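Local coordinates for protein CghA (Chaetomium globosum, PDB 6KBC) that belongs to a two-domain, strand-rich family of the calycin clan and binds the ligand WK1 in a pocket lined by sixteen residues, at residues Leu50-Met54 against Ser157-Arg161; Phe62-Phe66 against Thr145-Asp149; Val97-Thr103 against Ala115-Glu121. All blocks are in the same frame, centred on the assembly; numbering follows the deposited sequence.

Contact 1: Leu50-Met54 against Ser157-Arg161; sequences LFDAM and SLTHR
Where D52 and A53 pass L158 and H160, segments 50-54 and 157-161 run almost perpendicular, with axes 7.8 Å apart at closest approach, as where strands cross between the layers of a calycin-like barrel. H160 makes the polar link: with CG opposite the carbonyl carbon (chi1 -68°), it reaches across, and its NE2 donates to the backbone O of D52 at 2.7 Å. This bond is nearly straight, 171° at the hydrogen; the oxygen lies close to the imidazole plane and the nitrogen in the carbonyl plane. Beside it, H160 CE1 comes to the edge of the F51 ring, near its plane, 3.9 Å from CD2 of F51. L158 adds the apolar half: its CD1 packs 3.7 Å from A53 CB, while CD2 lies over one face of the H160 ring. The D52 carboxylate is engaged elsewhere, accepting from the amide of G225 and pairing with R246, and L50 touches WK1. A weak hydrogen bond links H160 ND1 to T144 OG1. In so buried a place, NE2 finds its acceptor in the facing layer, and that bond, with the weak one at ND1 and L158 over one face, helps set how the imidazole is turned.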
loop_
_atom_site.group_PDB
_atom_site.type_symbol
_atom_site.label_atom_id
_atom_site.label_comp_id
_atom_site.label_asym_id
_atom_site.label_seq_id
_atom_site.Cartn_x
_atom_site.Cartn_y
_atom_site.Cartn_z
ATOM N N LEU A 50 1.700 -4.162 4.786
ATOM C CA LEU A 50 2.071 -4.230 3.377
ATOM C C LEU A 50 3.575 -4.067 3.219
ATOM O O LEU A 50 4.177 -3.174 3.822
ATOM C CB LEU A 50 1.354 -3.143 2.557
ATOM C CG LEU A 50 1.678 -3.000 1.057
ATOM C CD1 LEU A 50 0.436 -2.479 0.313
ATOM C CD2 LEU A 50 2.886 -2.072 0.797
ATOM N N PHE A 51 4.170 -4.901 2.367
ATOM C CA PHE A 51 5.593 -4.826 2.051
ATOM C C PHE A 51 5.733 -4.941 0.545
ATOM O O PHE A 51 5.133 -5.825 -0.063
ATOM C CB PHE A 51 6.411 -5.951 2.716
ATOM C CG PHE A 51 6.271 -6.019 4.216
ATOM C CD1 PHE A 51 5.182 -6.649 4.796
ATOM C CD2 PHE A 51 7.252 -5.483 5.040
ATOM C CE1 PHE A 51 5.063 -6.720 6.188
ATOM C CE2 PHE A 51 7.143 -5.553 6.426
ATOM C CZ PHE A 51 6.045 -6.172 6.997
ATOM N N ASP A 52 6.543 -4.082 -0.064
ATOM C CA ASP A 52 6.676 -4.193 -1.507
ATOM C C ASP A 52 8.100 -3.886 -1.937
ATOM O O ASP A 52 8.950 -3.468 -1.144
ATOM C CB ASP A 52 5.683 -3.287 -2.261
ATOM C CG ASP A 52 5.815 -1.825 -1.887
ATOM O OD1 ASP A 52 6.921 -1.411 -1.458
ATOM O OD2 ASP A 52 4.814 -1.078 -2.039
ATOM N N ALA A 53 8.340 -4.085 -3.227
ATOM C CA ALA A 53 9.652 -3.852 -3.797
ATOM C C ALA A 53 9.468 -3.735 -5.297
ATOM O O ALA A 53 8.668 -4.464 -5.880
ATOM C CB ALA A 53 10.600 -5.007 -3.475
ATOM N N MET A 54 10.195 -2.825 -5.927
ATOM C CA MET A 54 10.230 -2.894 -7.374
ATOM C C MET A 54 11.593 -2.470 -7.858
ATOM O O MET A 54 12.280 -1.698 -7.193
ATOM C CB MET A 54 9.174 -2.016 -8.011
ATOM C CG MET A 54 9.394 -0.552 -7.767
ATOM S SD MET A 54 8.035 0.253 -8.618
ATOM C CE MET A 54 8.472 -0.035 -10.318
ATOM N N SER A 157 12.694 -14.601 -0.065
ATOM C CA SER A 157 12.652 -13.497 0.872
ATOM C C SER A 157 12.640 -12.154 0.155
ATOM O O SER A 157 13.026 -12.017 -1.011
ATOM C CB SER A 157 13.843 -13.534 1.840
ATOM O OG SER A 157 15.039 -13.379 1.117
ATOM N N LEU A 158 12.175 -11.166 0.907
ATOM C CA LEU A 158 12.210 -9.750 0.610
ATOM C C LEU A 158 12.820 -9.059 1.807
ATOM O O LEU A 158 12.520 -9.421 2.948
ATOM C CB LEU A 158 10.792 -9.186 0.380
ATOM C CG LEU A 158 10.705 -7.722 -0.040
ATOM C CD1 LEU A 158 9.514 -7.475 -0.950
ATOM C CD2 LEU A 158 10.582 -6.874 1.229
ATOM N N THR A 159 13.637 -8.045 1.565
ATOM C CA THR A 159 14.158 -7.272 2.677
ATOM C C THR A 159 14.134 -5.800 2.328
ATOM O O THR A 159 14.240 -5.415 1.164
ATOM C CB THR A 159 15.602 -7.665 3.074
ATOM O OG1 THR A 159 16.524 -7.136 2.111
ATOM C CG2 THR A 159 15.751 -9.172 3.173
ATOM N N HIS A 160 13.980 -4.987 3.361
ATOM C CA HIS A 160 14.053 -3.542 3.268
ATOM C C HIS A 160 15.192 -3.046 4.134
ATOM O O HIS A 160 15.380 -3.532 5.248
ATOM C CB HIS A 160 12.760 -2.879 3.759
ATOM C CG HIS A 160 11.569 -3.122 2.888
ATOM N ND1 HIS A 160 10.346 -3.515 3.385
ATOM C CD2 HIS A 160 11.392 -2.944 1.556
ATOM C CE1 HIS A 160 9.474 -3.609 2.394
ATOM N NE2 HIS A 160 10.085 -3.267 1.273
ATOM N N ARG A 161 15.905 -2.045 3.639
ATOM C CA ARG A 161 16.875 -1.274 4.412
ATOM C C ARG A 161 16.350 0.148 4.352
ATOM O O ARG A 161 16.480 0.800 3.311
ATOM C CB ARG A 161 18.272 -1.364 3.805
ATOM C CG ARG A 161 18.883 -2.734 3.920
ATOM C CD ARG A 161 18.425 -3.453 5.173
ATOM N NE ARG A 161 18.844 -4.856 5.204
ATOM C CZ ARG A 161 19.882 -5.332 5.881
ATOM N NH1 ARG A 161 20.661 -4.500 6.556
ATOM N NH2 ARG A 161 20.152 -6.637 5.855
#

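Contact 2: Phe62-Phe66 against Thr145-Asp149; sequences FTVSF and TVVFD. With WK1 ((2S)-3-[(2S,4E)-4-[[(1R,2S,4aR,6S,8R,8aS)-2-[(E)-but-2-en-2-yl]-6,8-dimethyl-1,2,4a,5,6,7,8,8a-octahydronaphthalen-1-yl]-oxidanyl-methylidene]-3,5-bis(oxidanylidene)pyrrolidin-2-yl]-2-methyl-2-oxidanyl-propanoic acid), chain B.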
loop_
_atom_site.group_PDB
_atom_site.type_symbol
_atom_site.label_atom_id
_atom_site.label_comp_id
_atom_site.label_asym_id
_atom_site.label_seq_id
_atom_site.Cartn_x
_atom_site.Cartn_y
_atom_site.Cartn_z
ATOM N N PHE A 62 6.858 -6.285 -6.880
ATOM C CA PHE A 62 6.386 -7.303 -5.962
ATOM C C PHE A 62 5.667 -6.607 -4.824
ATOM O O PHE A 62 6.128 -5.582 -4.332
ATOM C CB PHE A 62 7.549 -8.148 -5.398
ATOM C CG PHE A 62 7.100 -9.198 -4.420
ATOM C CD1 PHE A 62 6.722 -10.448 -4.864
ATOM C CD2 PHE A 62 7.034 -8.921 -3.063
ATOM C CE1 PHE A 62 6.274 -11.409 -3.976
ATOM C CE2 PHE A 62 6.599 -9.883 -2.159
ATOM C CZ PHE A 62 6.213 -11.126 -2.618
ATOM N N THR A 63 4.553 -7.176 -4.397
ATOM C CA THR A 63 3.878 -6.622 -3.238
ATOM C C THR A 63 3.158 -7.754 -2.530
ATOM O O THR A 63 2.654 -8.684 -3.165
ATOM C CB THR A 63 2.908 -5.492 -3.620
ATOM O OG1 THR A 63 2.440 -4.839 -2.430
ATOM C CG2 THR A 63 1.714 -6.020 -4.424
ATOM N N VAL A 64 3.155 -7.684 -1.209
ATOM C CA VAL A 64 2.406 -8.612 -0.383
ATOM C C VAL A 64 1.686 -7.793 0.672
ATOM O O VAL A 64 2.259 -6.858 1.246
ATOM C CB VAL A 64 3.332 -9.679 0.253
ATOM C CG1 VAL A 64 4.462 -9.015 1.040
ATOM C CG2 VAL A 64 2.543 -10.623 1.126
ATOM N N SER A 65 0.421 -8.109 0.896
ATOM C CA SER A 65 -0.321 -7.549 2.011
ATOM C C SER A 65 -0.673 -8.703 2.930
ATOM O O SER A 65 -1.292 -9.677 2.491
ATOM C CB SER A 65 -1.583 -6.805 1.543
ATOM O OG SER A 65 -1.225 -5.589 0.908
ATOM N N PHE A 66 -0.231 -8.614 4.181
ATOM C CA PHE A 66 -0.652 -9.543 5.216
ATOM C C PHE A 66 -1.945 -9.014 5.823
ATOM O O PHE A 66 -1.963 -7.919 6.398
ATOM C CB PHE A 66 0.424 -9.696 6.285
ATOM C CG PHE A 66 1.697 -10.330 5.783
ATOM C CD1 PHE A 66 2.668 -9.563 5.158
ATOM C CD2 PHE A 66 1.927 -11.693 5.947
ATOM C CE1 PHE A 66 3.861 -10.143 4.703
ATOM C CE2 PHE A 66 3.114 -12.277 5.496
ATOM C CZ PHE A 66 4.075 -11.500 4.872
ATOM N N THR A 145 12.296 -7.985 7.072
ATOM C CA THR A 145 12.501 -9.224 6.347
ATOM C C THR A 145 11.158 -9.898 6.179
ATOM O O THR A 145 10.405 -10.031 7.143
ATOM C CB THR A 145 13.482 -10.151 7.081
ATOM O OG1 THR A 145 14.722 -9.457 7.254
ATOM C CG2 THR A 145 13.731 -11.399 6.267
ATOM N N VAL A 146 10.855 -10.300 4.955
ATOM C CA VAL A 146 9.652 -11.051 4.643
ATOM C C VAL A 146 10.100 -12.365 4.035
ATOM O O VAL A 146 10.930 -12.373 3.124
ATOM C CB VAL A 146 8.742 -10.277 3.677
ATOM C CG1 VAL A 146 7.495 -11.069 3.389
ATOM C CG2 VAL A 146 8.431 -8.912 4.266
ATOM N N VAL A 147 9.575 -13.472 4.548
ATOM C CA VAL A 147 10.023 -14.789 4.125
ATOM C C VAL A 147 8.814 -15.632 3.776
ATOM O O VAL A 147 7.867 -15.733 4.563
ATOM C CB VAL A 147 10.870 -15.484 5.205
ATOM C CG1 VAL A 147 11.303 -16.855 4.715
ATOM C CG2 VAL A 147 12.071 -14.627 5.559
ATOM N N PHE A 148 8.849 -16.231 2.598
ATOM C CA PHE A 148 7.809 -17.135 2.139
ATOM C C PHE A 148 8.360 -18.550 2.129
ATOM O O PHE A 148 9.458 -18.790 1.614
ATOM C CB PHE A 148 7.319 -16.740 0.747
ATOM C CG PHE A 148 6.771 -15.337 0.682
ATOM C CD1 PHE A 148 5.474 -15.072 1.097
ATOM C CD2 PHE A 148 7.561 -14.288 0.249
ATOM C CE1 PHE A 148 4.968 -13.783 1.056
ATOM C CE2 PHE A 148 7.058 -12.992 0.203
ATOM C CZ PHE A 148 5.766 -12.743 0.610
ATOM N N ASP A 149 7.601 -19.471 2.709
ATOM C CA ASP A 149 7.892 -20.903 2.652
ATOM C C ASP A 149 6.573 -21.578 2.296
ATOM O O ASP A 149 5.873 -22.112 3.154
ATOM C CB ASP A 149 8.489 -21.412 3.978
ATOM C CG ASP A 149 8.862 -22.889 3.926
ATOM O OD1 ASP A 149 8.908 -23.467 2.815
ATOM O OD2 ASP A 149 9.094 -23.473 5.007
HETATM O O WK1 B . -6.065 -9.969 -4.221
HETATM C C17 WK1 B . -5.103 -9.253 -4.329
HETATM O O1 WK1 B . -4.013 -9.679 -4.588
HETATM C C19 WK1 B . -5.238 -7.796 -4.153
HETATM O O2 WK1 B . -6.557 -7.397 -3.994
HETATM C C18 WK1 B . -4.754 -7.112 -5.393
HETATM C C20 WK1 B . -4.456 -7.519 -2.899
HETATM C C22 WK1 B . -4.152 -6.082 -2.767
HETATM N N WK1 B . -3.252 -5.668 -1.708
HETATM C C21 WK1 B . -3.758 -4.610 -1.084
HETATM O O5 WK1 B . -3.133 -4.012 -0.095
HETATM C C23 WK1 B . -5.262 -5.171 -2.603
HETATM O O4 WK1 B . -6.359 -5.157 -3.332
HETATM C C24 WK1 B . -5.079 -4.198 -1.583
HETATM C C16 WK1 B . -5.993 -3.127 -1.203
HETATM O O3 WK1 B . -7.085 -3.023 -1.857
HETATM C C9 WK1 B . -5.599 -2.126 -0.200
HETATM C C8 WK1 B . -4.800 -1.137 -1.095
HETATM C C12 WK1 B . -3.898 -1.688 -2.180
HETATM C C13 WK1 B . -2.609 -1.875 -2.006
HETATM C C90 WK1 B . -1.749 -2.426 -3.092
HETATM C C14 WK1 B . -4.467 -2.040 -3.508
HETATM C C7 WK1 B . -5.700 -0.162 -1.791
HETATM C C6 WK1 B . -6.554 0.526 -1.080
HETATM C C3 WK1 B . -6.772 0.083 0.332
HETATM C C4 WK1 B . -6.754 -1.422 0.499
HETATM C C5 WK1 B . -6.685 -1.700 1.988
HETATM C C11 WK1 B . -6.855 -3.164 2.246
HETATM C C2 WK1 B . -7.923 0.722 1.064
HETATM C C1 WK1 B . -7.599 0.561 2.515
HETATM C C10 WK1 B . -8.492 1.308 3.450
HETATM C C WK1 B . -7.664 -0.902 2.827
#
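F62 and F148 reach each other through different first torsions: F62 holds CG trans to its own nitrogen (chi1 179°), F148 places CG opposite its carbonyl carbon (chi1 -59°), and the two rings approach from opposite directions. They touch at F62 CZ and F148 CE2, 3.5 Å apart, with centroids separated by 5.7 Å and planes inclined at 69°. V64 comes up to the rim of the same F148 ring, near its plane, bringing CG2 to 3.9 Å from CZ of F148. Two residues on from V64, F66 turns its own rim to V146, whose CG1 sits 3.8 Å from CZ of F66; the two valines make a looser contact, V64 CG1 to V146 CG1 at 4.4 Å. Backbones this far apart, 10.5 Å between axes and nearly at right angles, belong to opposing layers, and the apolar filling between them is consistent with the flattened antiparallel barrel of the calycin clan. I81 of strand 77-85 touches F62, V64 and F148, F135 meets the F66 ring edge-to-face, and L158 covers both F62 and V146, so the filling extends well beyond these two segments. The other side of strand 60-69 has a different task. There S65, between V64 and F66, points its hydroxyl away from the packed layer and donates a hydrogen bond of 2.7 Å from OG to O5 of WK1. N82 and H94 also bond the ligand, as do K352 and N364 from the C-terminal half of the chain, which places WK1 where the two halves of the protein meet.

Contact 3: Val97-Thr103 against Ala115-Glu121; sequences VPVSVVT and AGVWRTE
V99, V101 and T103 pair with R119, V117 and A115 as the hydrogen-bonded positions of an antiparallel hairpin. Five of their six backbone bonds are sound, among them V117 N to V101 O at 2.8 Å; the one from V99 N to R119 O is bent and weak. S100 opposite W118 and V102 opposite G116 form the non-hydrogen-bonded pairs. At the first of these the serine lies over the indole: S100 CB stands 4.0 Å from the centroid of the five-membered ring of W118, in CH-pi contact, and S100 OG is 3.0 Å from W118 CZ2. V97 CG2 packs 3.6 Å from W118 CB, and V102 CG2 meets the far end of the indole, 4.0 Å from CH2 of W118. On the other face of the hairpin V99 CG1 lies over one face of the R119 guanidinium, 3.7 Å from NH2 of R119. An extended chain carries that guanidinium there, and R119 NH1 donates to T120 O at 3.0 Å, which helps steady it. Further out, R68 NE bonds S100 OG and W118 NE1 bonds F67 O, so strand 60-69, paired with neither hairpin strand, holds both partners of the serine-indole contact. The hairpin is flanked by strand 6-10 along 99-105 and by strand 132-137 along 113-119, while F77 of strand 77-85 packs against V97, S100 and W118.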
loop_
_atom_site.group_PDB
_atom_site.type_symbol
_atom_site.label_atom_id
_atom_site.label_comp_id
_atom_site.label_asym_id
_atom_site.label_seq_id
_atom_site.Cartn_x
_atom_site.Cartn_y
_atom_site.Cartn_z
ATOM N N VAL A 97 -4.318 -18.889 5.410
ATOM C CA VAL A 97 -3.748 -19.691 6.490
ATOM C C VAL A 97 -4.697 -19.663 7.680
ATOM O O VAL A 97 -5.507 -18.733 7.833
ATOM C CB VAL A 97 -2.341 -19.188 6.895
ATOM C CG1 VAL A 97 -1.387 -19.284 5.714
ATOM C CG2 VAL A 97 -2.410 -17.769 7.434
ATOM N N PRO A 98 -4.628 -20.683 8.544
ATOM C CA PRO A 98 -5.458 -20.697 9.756
ATOM C C PRO A 98 -4.874 -19.971 10.958
ATOM O O PRO A 98 -5.607 -19.758 11.932
ATOM C CB PRO A 98 -5.582 -22.201 10.054
ATOM C CG PRO A 98 -4.295 -22.764 9.566
ATOM C CD PRO A 98 -3.952 -21.974 8.323
ATOM N N VAL A 99 -3.600 -19.588 10.934
ATOM C CA VAL A 99 -2.950 -18.954 12.075
ATOM C C VAL A 99 -2.316 -17.645 11.634
ATOM O O VAL A 99 -1.569 -17.608 10.650
ATOM C CB VAL A 99 -1.881 -19.859 12.718
ATOM C CG1 VAL A 99 -1.365 -19.226 13.995
ATOM C CG2 VAL A 99 -2.448 -21.229 13.017
ATOM N N SER A 100 -2.590 -16.585 12.386
ATOM C CA SER A 100 -1.885 -15.317 12.272
ATOM C C SER A 100 -1.429 -14.902 13.653
ATOM O O SER A 100 -2.259 -14.649 14.529
ATOM C CB SER A 100 -2.768 -14.219 11.672
ATOM O OG SER A 100 -2.054 -12.992 11.667
ATOM N N VAL A 101 -0.121 -14.800 13.844
ATOM C CA VAL A 101 0.426 -14.380 15.122
ATOM C C VAL A 101 1.388 -13.227 14.894
ATOM O O VAL A 101 2.241 -13.283 14.002
ATOM C CB VAL A 101 1.108 -15.549 15.867
ATOM C CG1 VAL A 101 2.281 -16.099 15.081
ATOM C CG2 VAL A 101 1.568 -15.087 17.233
ATOM N N VAL A 102 1.234 -12.173 15.688
ATOM C CA VAL A 102 2.157 -11.049 15.683
ATOM C C VAL A 102 2.687 -10.867 17.093
ATOM O O VAL A 102 1.910 -10.815 18.052
ATOM C CB VAL A 102 1.492 -9.755 15.184
ATOM C CG1 VAL A 102 2.506 -8.611 15.202
ATOM C CG2 VAL A 102 0.933 -9.970 13.790
ATOM N N THR A 103 4.002 -10.780 17.213
ATOM C CA THR A 103 4.656 -10.554 18.485
ATOM C C THR A 103 5.479 -9.282 18.401
ATOM O O THR A 103 6.015 -8.943 17.345
ATOM C CB THR A 103 5.554 -11.735 18.861
ATOM O OG1 THR A 103 6.650 -11.799 17.941
ATOM C CG2 THR A 103 4.774 -13.038 18.796
ATOM N N ALA A 115 7.399 -9.430 14.819
ATOM C CA ALA A 115 7.417 -10.576 13.924
ATOM C C ALA A 115 5.991 -11.040 13.702
ATOM O O ALA A 115 5.238 -11.224 14.662
ATOM C CB ALA A 115 8.259 -11.725 14.492
ATOM N N GLY A 116 5.620 -11.219 12.447
ATOM C CA GLY A 116 4.297 -11.701 12.094
ATOM C C GLY A 116 4.430 -13.012 11.351
ATOM O O GLY A 116 5.349 -13.181 10.547
ATOM N N VAL A 117 3.531 -13.946 11.650
ATOM C CA VAL A 117 3.542 -15.244 10.987
ATOM C C VAL A 117 2.119 -15.657 10.644
ATOM O O VAL A 117 1.295 -15.923 11.525
ATOM C CB VAL A 117 4.239 -16.327 11.839
ATOM C CG1 VAL A 117 4.439 -17.583 11.009
ATOM C CG2 VAL A 117 5.581 -15.836 12.380
ATOM N N TRP A 118 1.824 -15.616 9.352
ATOM C CA TRP A 118 0.724 -16.292 8.672
ATOM C C TRP A 118 1.168 -17.697 8.295
ATOM O O TRP A 118 2.032 -17.873 7.428
ATOM C CB TRP A 118 0.351 -15.435 7.463
ATOM C CG TRP A 118 -0.529 -14.204 7.702
ATOM C CD1 TRP A 118 -1.858 -14.113 7.422
ATOM C CD2 TRP A 118 -0.274 -13.123 8.622
ATOM N NE1 TRP A 118 -2.368 -12.922 7.862
ATOM C CE2 TRP A 118 -1.429 -12.312 8.644
ATOM C CE3 TRP A 118 0.843 -12.716 9.355
ATOM C CZ2 TRP A 118 -1.497 -11.122 9.363
ATOM C CZ3 TRP A 118 0.772 -11.535 10.075
ATOM C CH2 TRP A 118 -0.393 -10.749 10.070
ATOM N N ARG A 119 0.602 -18.702 8.962
ATOM C CA ARG A 119 1.110 -20.060 8.819
ATOM C C ARG A 119 0.019 -21.088 9.053
ATOM O O ARG A 119 -0.997 -20.822 9.699
ATOM C CB ARG A 119 2.263 -20.358 9.781
ATOM C CG ARG A 119 1.841 -20.251 11.235
ATOM C CD ARG A 119 2.952 -20.590 12.206
ATOM N NE ARG A 119 2.497 -20.414 13.584
ATOM C CZ ARG A 119 1.828 -21.323 14.286
ATOM N NH1 ARG A 119 1.426 -22.451 13.717
ATOM N NH2 ARG A 119 1.481 -21.057 15.536
ATOM N N THR A 120 0.261 -22.279 8.511
ATOM C CA THR A 120 -0.480 -23.471 8.884
ATOM C C THR A 120 -0.074 -23.926 10.291
ATOM O O THR A 120 0.861 -23.397 10.904
ATOM C CB THR A 120 -0.235 -24.583 7.869
ATOM O OG1 THR A 120 1.174 -24.727 7.664
ATOM C CG2 THR A 120 -0.900 -24.253 6.547
ATOM N N GLU A 121 -0.790 -24.930 10.799
ATOM C CA GLU A 121 -0.674 -25.337 12.203
ATOM C C GLU A 121 0.637 -26.061 12.520
ATOM O O GLU A 121 1.148 -26.829 11.707
ATOM C CB GLU A 121 -1.859 -26.227 12.592
ATOM C CG GLU A 121 -3.224 -25.593 12.338
ATOM C CD GLU A 121 -3.749 -24.828 13.541
ATOM O OE1 GLU A 121 -2.939 -24.521 14.447
ATOM O OE2 GLU A 121 -4.961 -24.512 13.572
HETATM O O HOH W 1 5.010 -13.994 15.776
#

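All three contacts fall in the N-terminal half of the chain, and along the sequence they are nested: contact 3 lies inside the loop closed by contact 2, which lies inside that closed by contact 1. Contacts 1 and 2 have centres about 7 Å apart and are two crossings of the same pair of layers, since strand 46-54 neighbours 60-69 and strand 143-150 neighbours 154-162. Contact 3 is a within-layer hairpin, about 13 Å from contact 2 and 19 Å from contact 1, centre to centre. F66 and W118 join it to contact 2 edge-to-face, CD2 of F66 lying 3.7 Å from CE3 of W118. Packed interior thus continues from the hairpin to strands bordering the WK1 pocket.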